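PDB 3R07: putative lipoate-protein ligase A subunit 2 from Thermoplasma acidophilum DSM 1728, which is a putative lipoate-protein ligase subunit of the ligase C-terminal family, a small fold of antiparallel strands and helices. Local coordinates for residues K61-D64 against I65-F69. Sequence-based numbering, arbitrary orientation.
Sequences KIND and IIRDF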
# COMPACT_ATOMS: atom_id res chain seq x y z
N LYS B 61 -22.79 16.87 15.77
CA LYS B 61 -21.65 17.72 15.42
C LYS B 61 -20.44 16.93 14.91
O LYS B 61 -19.31 17.09 15.39
CB LYS B 61 -21.30 18.64 16.60
CG LYS B 61 -22.46 19.59 16.94
CD LYS B 61 -22.01 20.82 17.72
CE LYS B 61 -23.13 21.85 17.82
NZ LYS B 61 -22.58 23.21 18.07
N ILE B 62 -20.70 16.07 13.93
CA ILE B 62 -19.69 15.25 13.27
C ILE B 62 -18.93 16.07 12.22
O ILE B 62 -17.70 16.08 12.21
CB ILE B 62 -20.35 13.98 12.64
CG1 ILE B 62 -20.39 12.84 13.67
CG2 ILE B 62 -19.63 13.52 11.35
CD1 ILE B 62 -20.99 11.54 13.13
N ASN B 63 -19.68 16.76 11.34
CA ASN B 63 -19.12 17.57 10.26
C ASN B 63 -18.20 18.64 10.82
O ASN B 63 -17.13 18.88 10.27
CB ASN B 63 -20.23 18.20 9.43
CG ASN B 63 -21.12 17.17 8.76
OD1 ASN B 63 -21.25 16.04 9.23
ND2 ASN B 63 -21.75 17.56 7.66
N ASP B 64 -18.61 19.26 11.91
CA ASP B 64 -17.75 20.21 12.62
C ASP B 64 -16.36 19.62 12.83
O ASP B 64 -15.36 20.28 12.59
CB ASP B 64 -18.35 20.60 13.99
CG ASP B 64 -19.67 21.37 13.87
OD1 ASP B 64 -20.24 21.45 12.75
OD2 ASP B 64 -20.14 21.89 14.92
N ILE B 65 -16.34 18.36 13.28
CA ILE B 65 -15.11 17.63 13.61
C ILE B 65 -14.32 17.27 12.34
O ILE B 65 -13.10 17.38 12.32
CB ILE B 65 -15.44 16.36 14.47
CG1 ILE B 65 -16.22 16.73 15.74
CG2 ILE B 65 -14.19 15.53 14.77
CD1 ILE B 65 -15.38 17.20 16.93
N ILE B 66 -15.02 16.86 11.28
CA ILE B 66 -14.37 16.48 10.02
C ILE B 66 -13.66 17.68 9.39
O ILE B 66 -12.43 17.64 9.13
CB ILE B 66 -15.36 15.80 9.03
CG1 ILE B 66 -15.39 14.28 9.19
CG2 ILE B 66 -14.92 16.03 7.60
CD1 ILE B 66 -15.07 13.77 10.55
N ARG B 67 -14.43 18.76 9.17
CA ARG B 67 -13.94 19.99 8.55
C ARG B 67 -12.82 20.60 9.37
O ARG B 67 -11.85 21.08 8.81
CB ARG B 67 -15.08 20.99 8.32
CG ARG B 67 -16.21 20.48 7.43
CD ARG B 67 -17.14 21.62 6.94
NE ARG B 67 -18.49 21.17 6.56
CZ ARG B 67 -18.80 20.46 5.46
NH1 ARG B 67 -17.85 20.06 4.61
NH2 ARG B 67 -20.06 20.12 5.23
N ASP B 68 -12.96 20.56 10.70
CA ASP B 68 -11.90 21.04 11.60
C ASP B 68 -10.59 20.30 11.32
O ASP B 68 -9.60 20.92 10.92
CB ASP B 68 -12.33 20.90 13.08
CG ASP B 68 -11.14 20.82 14.07
OD1 ASP B 68 -9.99 20.52 13.66
OD2 ASP B 68 -11.34 21.04 15.29
N PHE B 69 -10.63 18.98 11.55
CA PHE B 69 -9.56 18.00 11.29
C PHE B 69 -8.77 18.27 10.02
O PHE B 69 -7.54 18.41 10.07
CB PHE B 69 -10.24 16.62 11.21
CG PHE B 69 -9.33 15.47 10.84
CD1 PHE B 69 -8.35 15.03 11.72
CD2 PHE B 69 -9.51 14.80 9.64
CE1 PHE B 69 -7.55 13.97 11.40
CE2 PHE B 69 -8.70 13.74 9.31
CZ PHE B 69 -7.72 13.31 10.20
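The opening turns of the amphipathic helix 62-70 join Ile62 to Ile66, Asn63 to Arg67 and Asp64 to Asp68, a compact example of how residues four apart come to lie one turn above each other, with their side chains on the same side of a helix. Ile62 O is the acceptor for Ile66 N at 2.9 Å, and it also takes a weak bond from Ile65 N. One residue on, Arg67 N gives Asn63 O a bond of 2.9 Å, its N-H...O angle 168°. Asp68 N meets Asp64 O at 3.1 Å.

Side chains follow this ladder. Arg67 turns CG back beside its own backbone N (chi1 -60°), which lays CG 3.4 Å from Asn63 O; from there the chain runs extended to NE. Asn63, one turn earlier, takes the same first torsion (chi1 -61°), and the two side chains run alongside each other in the same direction. Asn63 ND2 comes obliquely to Arg67 NH2 at 3.9 Å, the amide and guanidinium planes almost perpendicular. This pair is a loose van der Waals approach between two nitrogen-bearing groups.

In this lipoate-protein ligase C-terminal family fold, the helix is joined by helices 46-54 and 83-88 beside a three-stranded antiparallel sheet, and its aliphatic residues serve those helix-helix interfaces. Ile66 reaches Leu50 of the former and Phe84 and Ile85 of the latter, while Ile62 packs on Leu88. Ile65, its CG1 beside its own backbone N, packs on Met53 and on Ser57 of the loop that follows helix 46-54. Asn63 touches Ile85 and Arg89, whereas Asp64, like Arg67, is exposed.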